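Local structure of clavulanic acid biosynthesis oligopeptide binding protein 2 (Streptomyces clavuligerus, 2WOL) at residues A[311-316]-A[440-445]; A[421-426]-A[444-449]. The protein probably binds oligopeptides as an extracellular solute-binding protein of family 5 that belongs to the clavulanic acid biosynthetic pathway. One frame throughout, in Å; residues are numbered along the deposited sequence.

Interaction 1. Residues A[311-316]-A[440-445]; sequences PHIPPF and TVREHG
With chi1 at 41°, His-312 tucks CG between its own backbone N and carbonyl carbon, while the Arg-442 chain runs extended as far as NE and chi4 of 81° swings CZ out of that line; the guanidinium lies flat over one face of the imidazole. The two planes are only 6° apart. Their centres lie 4.1 Å from each other, a parallel stack in which Arg-442 NH1 comes to 3.5 Å from His-312 CD2 and NH2 lies over CG and CB. The guanidinium is held from elsewhere as well: NH1 forms a salt bridge with Glu-484 and a hydrogen bond to Pro-438 O, which should help fix the rotation of the flat group. Near the plane of the imidazole, at its edge, Val-441 CG1 meets His-312 NE2 at 3.7 Å.

This is where the loop after strand 303-309 lies against the end of helix 438-444, which closes in a Schellman motif with Gly-445, at positive phi, as the C' residue. Ile-313 packs against that end. Its CD1 rests 3.8 Å from Val-441 O and touches Arg-442 CA, and its CG2 packs 3.7 Å from Gly-445 O.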
loop_
_atom_site.group_PDB
_atom_site.type_symbol
_atom_site.label_atom_id
_atom_site.label_comp_id
_atom_site.label_asym_id
_atom_site.label_seq_id
_atom_site.Cartn_x
_atom_site.Cartn_y
_atom_site.Cartn_z
ATOM N N PRO A 311 -11.174 -11.863 19.232
ATOM C CA PRO A 311 -12.003 -12.869 19.912
ATOM C C PRO A 311 -11.230 -13.911 20.729
ATOM O O PRO A 311 -11.795 -14.496 21.658
ATOM C CB PRO A 311 -12.756 -13.535 18.757
ATOM C CG PRO A 311 -12.854 -12.451 17.734
ATOM C CD PRO A 311 -11.499 -11.798 17.795
ATOM N N HIS A 312 -9.959 -14.129 20.396
ATOM C CA HIS A 312 -9.109 -15.052 21.154
ATOM C C HIS A 312 -8.665 -14.506 22.518
ATOM O O HIS A 312 -8.038 -15.222 23.314
ATOM C CB HIS A 312 -7.910 -15.535 20.321
ATOM C CG HIS A 312 -7.265 -14.472 19.485
ATOM N ND1 HIS A 312 -7.823 -14.001 18.314
ATOM C CD2 HIS A 312 -6.088 -13.817 19.631
ATOM C CE1 HIS A 312 -7.022 -13.092 17.783
ATOM N NE2 HIS A 312 -5.964 -12.962 18.563
ATOM N N ILE A 313 -9.002 -13.247 22.787
ATOM C CA ILE A 313 -8.704 -12.609 24.066
ATOM C C ILE A 313 -10.017 -12.259 24.774
ATOM O O ILE A 313 -10.625 -11.237 24.467
ATOM C CB ILE A 313 -7.843 -11.318 23.887
ATOM C CG1 ILE A 313 -6.633 -11.550 22.961
ATOM C CG2 ILE A 313 -7.438 -10.730 25.246
ATOM C CD1 ILE A 313 -5.632 -12.603 23.442
ATOM N N PRO A 314 -10.475 -13.115 25.707
ATOM C CA PRO A 314 -11.677 -12.775 26.473
ATOM C C PRO A 314 -11.543 -11.411 27.154
ATOM O O PRO A 314 -10.446 -11.049 27.575
ATOM C CB PRO A 314 -11.749 -13.897 27.515
ATOM C CG PRO A 314 -11.087 -15.054 26.847
ATOM C CD PRO A 314 -9.948 -14.443 26.078
ATOM N N PRO A 315 -12.649 -10.651 27.264
ATOM C CA PRO A 315 -14.012 -11.011 26.866
ATOM C C PRO A 315 -14.392 -10.612 25.433
ATOM O O PRO A 315 -15.580 -10.528 25.116
ATOM C CB PRO A 315 -14.860 -10.222 27.863
ATOM C CG PRO A 315 -14.083 -8.972 28.067
ATOM C CD PRO A 315 -12.616 -9.315 27.885
ATOM N N PHE A 316 -13.399 -10.389 24.576
ATOM C CA PHE A 316 -13.672 -9.937 23.209
ATOM C C PHE A 316 -14.173 -11.042 22.280
ATOM O O PHE A 316 -14.433 -10.799 21.108
ATOM C CB PHE A 316 -12.465 -9.202 22.628
ATOM C CG PHE A 316 -12.134 -7.949 23.370
ATOM C CD1 PHE A 316 -11.209 -7.964 24.402
ATOM C CD2 PHE A 316 -12.795 -6.763 23.075
ATOM C CE1 PHE A 316 -10.917 -6.809 25.110
ATOM C CE2 PHE A 316 -12.509 -5.599 23.780
ATOM C CZ PHE A 316 -11.568 -5.623 24.800
ATOM N N THR A 440 2.342 -13.048 20.099
ATOM C CA THR A 440 2.586 -11.835 20.882
ATOM C C THR A 440 1.271 -11.269 21.405
ATOM O O THR A 440 1.183 -10.849 22.559
ATOM C CB THR A 440 3.326 -10.762 20.053
ATOM O OG1 THR A 440 4.564 -11.303 19.582
ATOM C CG2 THR A 440 3.611 -9.514 20.888
ATOM N N VAL A 441 0.251 -11.277 20.549
ATOM C CA VAL A 441 -1.085 -10.816 20.921
ATOM C C VAL A 441 -1.604 -11.622 22.121
ATOM O O VAL A 441 -2.160 -11.055 23.062
ATOM C CB VAL A 441 -2.057 -10.887 19.710
ATOM C CG1 VAL A 441 -3.502 -10.627 20.135
ATOM C CG2 VAL A 441 -1.634 -9.889 18.634
ATOM N N ARG A 442 -1.390 -12.936 22.091
ATOM C CA ARG A 442 -1.792 -13.812 23.194
ATOM C C ARG A 442 -0.919 -13.635 24.440
ATOM O O ARG A 442 -1.436 -13.588 25.555
ATOM C CB ARG A 442 -1.815 -15.272 22.738
ATOM C CG ARG A 442 -2.997 -15.604 21.851
ATOM C CD ARG A 442 -2.764 -16.897 21.089
ATOM N NE ARG A 442 -3.930 -17.285 20.301
ATOM C CZ ARG A 442 -4.232 -16.782 19.105
ATOM N NH1 ARG A 442 -3.454 -15.855 18.547
ATOM N NH2 ARG A 442 -5.316 -17.211 18.470
ATOM N N GLU A 443 0.396 -13.518 24.248
ATOM C CA GLU A 443 1.336 -13.332 25.366
ATOM C C GLU A 443 0.960 -12.142 26.254
ATOM O O GLU A 443 0.993 -12.232 27.489
ATOM C CB GLU A 443 2.771 -13.167 24.846
ATOM C CG GLU A 443 3.809 -12.928 25.947
ATOM C CD GLU A 443 5.217 -12.676 25.424
ATOM O OE1 GLU A 443 5.492 -12.950 24.234
ATOM O OE2 GLU A 443 6.059 -12.198 26.215
ATOM N N HIS A 444 0.600 -11.032 25.615
ATOM C CA HIS A 444 0.309 -9.793 26.325
ATOM C C HIS A 444 -1.184 -9.551 26.518
ATOM O O HIS A 444 -1.574 -8.560 27.135
ATOM C CB HIS A 444 0.958 -8.608 25.613
ATOM C CG HIS A 444 2.448 -8.701 25.536
ATOM N ND1 HIS A 444 3.260 -8.529 26.636
ATOM C CD2 HIS A 444 3.272 -8.958 24.494
ATOM C CE1 HIS A 444 4.523 -8.671 26.272
ATOM N NE2 HIS A 444 4.557 -8.929 24.977
ATOM N N GLY A 445 -2.005 -10.461 26.000
ATOM C CA GLY A 445 -3.461 -10.383 26.167
ATOM C C GLY A 445 -4.028 -9.102 25.590
ATOM O O GLY A 445 -4.740 -8.356 26.275
#

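Interaction 2. Residues A[421-426]-A[444-449]; sequences TVKELD and HGLGLL
His-444 meets Lys-423 first: the lysine's CE methylene lies over one face of the imidazole, 3.9 Å from its centroid and 25° off the ring normal, a CH-pi contact. Lys-423 CG is anti to the backbone N (chi1 173°), and chi2 of 66° then bends the chain at CD. CE is displaced from the ring centre toward ND1 and CE1, coming to 3.6 Å from His-444 ND1. Leu-425 CD2 comes in obliquely from the same side of the ring plane as Lys-423 CE, 4.2 Å from His-444 CD2.

Gly-445 then turns the chain out of the helix, and Leu-446 comes next. Its CD2 packs against the base of the lysine chain, 3.8 Å from Lys-423 CB, whereas CD1 meets Leu-425 CD1 tip to tip at 3.9 Å. Leu-446 also touches Val-394 of strand 391-398, and its carbonyl O accepts a hydrogen bond from Gln-310 NE2. Past Gly-447 the backbone enters strand 448-453, which pairs in parallel with one side of strand 391-398 as strand 418-425 does with the other. This completes a beta-alpha-beta connection, with helices 430-434 and 438-444 between 418-425 and 448-453 along the chain and 391-398 between them in the sheet.

Lys-423 NZ stays 4.1 Å from His-444 ND1 without bonding to it. The lysine therefore works here through its methylenes, and a nearby ammonium would be expected to disfavour a protonated imidazole.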
loop_
_atom_site.group_PDB
_atom_site.type_symbol
_atom_site.label_atom_id
_atom_site.label_comp_id
_atom_site.label_asym_id
_atom_site.label_seq_id
_atom_site.Cartn_x
_atom_site.Cartn_y
_atom_site.Cartn_z
ATOM N N THR A 421 -5.759 -0.493 30.089
ATOM C CA THR A 421 -4.375 -0.074 30.224
ATOM C C THR A 421 -3.701 -0.273 28.871
ATOM O O THR A 421 -4.193 -1.024 28.022
ATOM C CB THR A 421 -3.642 -0.839 31.337
ATOM O OG1 THR A 421 -3.771 -2.244 31.113
ATOM C CG2 THR A 421 -4.235 -0.495 32.702
ATOM N N VAL A 422 -2.582 0.412 28.673
ATOM C CA VAL A 422 -1.928 0.475 27.376
ATOM C C VAL A 422 -0.621 -0.316 27.401
ATOM O O VAL A 422 0.210 -0.133 28.298
ATOM C CB VAL A 422 -1.652 1.946 26.971
ATOM C CG1 VAL A 422 -1.015 2.014 25.602
ATOM C CG2 VAL A 422 -2.937 2.773 27.003
ATOM N N LYS A 423 -0.459 -1.203 26.424
ATOM C CA LYS A 423 0.788 -1.943 26.248
ATOM C C LYS A 423 1.468 -1.479 24.968
ATOM O O LYS A 423 0.952 -1.690 23.868
ATOM C CB LYS A 423 0.533 -3.458 26.216
ATOM C CG LYS A 423 1.754 -4.321 25.869
ATOM C CD LYS A 423 2.838 -4.251 26.938
ATOM C CE LYS A 423 4.089 -4.995 26.499
ATOM N NZ LYS A 423 5.134 -4.983 27.564
ATOM N N GLU A 424 2.617 -0.830 25.119
ATOM C CA GLU A 424 3.389 -0.378 23.968
ATOM C C GLU A 424 4.318 -1.473 23.472
ATOM O O GLU A 424 4.953 -2.172 24.267
ATOM C CB GLU A 424 4.183 0.884 24.296
ATOM C CG GLU A 424 3.318 2.128 24.397
ATOM C CD GLU A 424 4.112 3.383 24.704
ATOM O OE1 GLU A 424 5.268 3.276 25.176
ATOM O OE2 GLU A 424 3.577 4.483 24.473
ATOM N N LEU A 425 4.379 -1.621 22.152
ATOM C CA LEU A 425 5.250 -2.598 21.517
ATOM C C LEU A 425 6.277 -1.879 20.649
ATOM O O LEU A 425 6.027 -0.768 20.179
ATOM C CB LEU A 425 4.431 -3.586 20.677
ATOM C CG LEU A 425 3.328 -4.385 21.386
ATOM C CD1 LEU A 425 2.460 -5.126 20.374
ATOM C CD2 LEU A 425 3.915 -5.351 22.418
ATOM N N ASP A 426 7.426 -2.520 20.442
ATOM C CA ASP A 426 8.505 -1.968 19.618
ATOM C C ASP A 426 7.995 -1.516 18.249
ATOM O O ASP A 426 7.278 -2.255 17.567
ATOM C CB ASP A 426 9.617 -3.005 19.444
ATOM C CG ASP A 426 10.960 -2.381 19.089
ATOM O OD1 ASP A 426 10.999 -1.394 18.318
ATOM O OD2 ASP A 426 11.988 -2.891 19.581
ATOM N N HIS A 444 0.600 -11.032 25.615
ATOM C CA HIS A 444 0.309 -9.793 26.325
ATOM C C HIS A 444 -1.184 -9.551 26.518
ATOM O O HIS A 444 -1.574 -8.560 27.135
ATOM C CB HIS A 444 0.958 -8.608 25.613
ATOM C CG HIS A 444 2.448 -8.701 25.536
ATOM N ND1 HIS A 444 3.260 -8.529 26.636
ATOM C CD2 HIS A 444 3.272 -8.958 24.494
ATOM C CE1 HIS A 444 4.523 -8.671 26.272
ATOM N NE2 HIS A 444 4.557 -8.929 24.977
ATOM N N GLY A 445 -2.005 -10.461 26.000
ATOM C CA GLY A 445 -3.461 -10.383 26.167
ATOM C C GLY A 445 -4.028 -9.102 25.590
ATOM O O GLY A 445 -4.740 -8.356 26.275
ATOM N N LEU A 446 -3.718 -8.864 24.320
ATOM C CA LEU A 446 -4.070 -7.618 23.640
ATOM C C LEU A 446 -5.438 -7.727 22.971
ATOM O O LEU A 446 -5.551 -8.076 21.792
ATOM C CB LEU A 446 -2.982 -7.231 22.628
ATOM C CG LEU A 446 -1.558 -7.159 23.198
ATOM C CD1 LEU A 446 -0.519 -6.880 22.120
ATOM C CD2 LEU A 446 -1.459 -6.129 24.328
ATOM N N GLY A 447 -6.475 -7.429 23.749
ATOM C CA GLY A 447 -7.861 -7.527 23.299
ATOM C C GLY A 447 -8.213 -6.496 22.245
ATOM O O GLY A 447 -9.104 -6.727 21.426
ATOM N N LEU A 448 -7.519 -5.358 22.292
ATOM C CA LEU A 448 -7.622 -4.324 21.262
ATOM C C LEU A 448 -6.237 -3.981 20.734
ATOM O O LEU A 448 -5.252 -4.048 21.475
ATOM C CB LEU A 448 -8.283 -3.052 21.809
ATOM C CG LEU A 448 -9.575 -3.174 22.620
ATOM C CD1 LEU A 448 -9.253 -3.093 24.109
ATOM C CD2 LEU A 448 -10.568 -2.092 22.244
ATOM N N LEU A 449 -6.174 -3.605 19.458
ATOM C CA LEU A 449 -4.919 -3.238 18.796
ATOM C C LEU A 449 -5.138 -2.028 17.907
ATOM O O LEU A 449 -6.105 -1.990 17.135
ATOM C CB LEU A 449 -4.398 -4.399 17.943
ATOM C CG LEU A 449 -3.898 -5.646 18.679
ATOM C CD1 LEU A 449 -3.772 -6.824 17.722
ATOM C CD2 LEU A 449 -2.556 -5.346 19.355
#

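How the interactions relate
The centres of interactions 1 and 2 lie about 9 Å apart, and both use the junction where helix 438-444 passes into strand 448-453, sharing His-444 and Gly-445. Along the chain the order is 311-316, then 421-426, then 440-449. A probable hydrogen bond from Leu-446 N to Val-441 O, 3.0 Å long, links them directly, and Phe-316 CZ packs 3.5 Å from Leu-448 CD1. Strand 448-453 runs between strands 303-309 and 391-398 in the mixed sheet, with 418-425 beyond the latter. Interaction 1 therefore ties the helix end to the loop leaving one neighbour, and interaction 2 ties the following turn to the strand beyond the other.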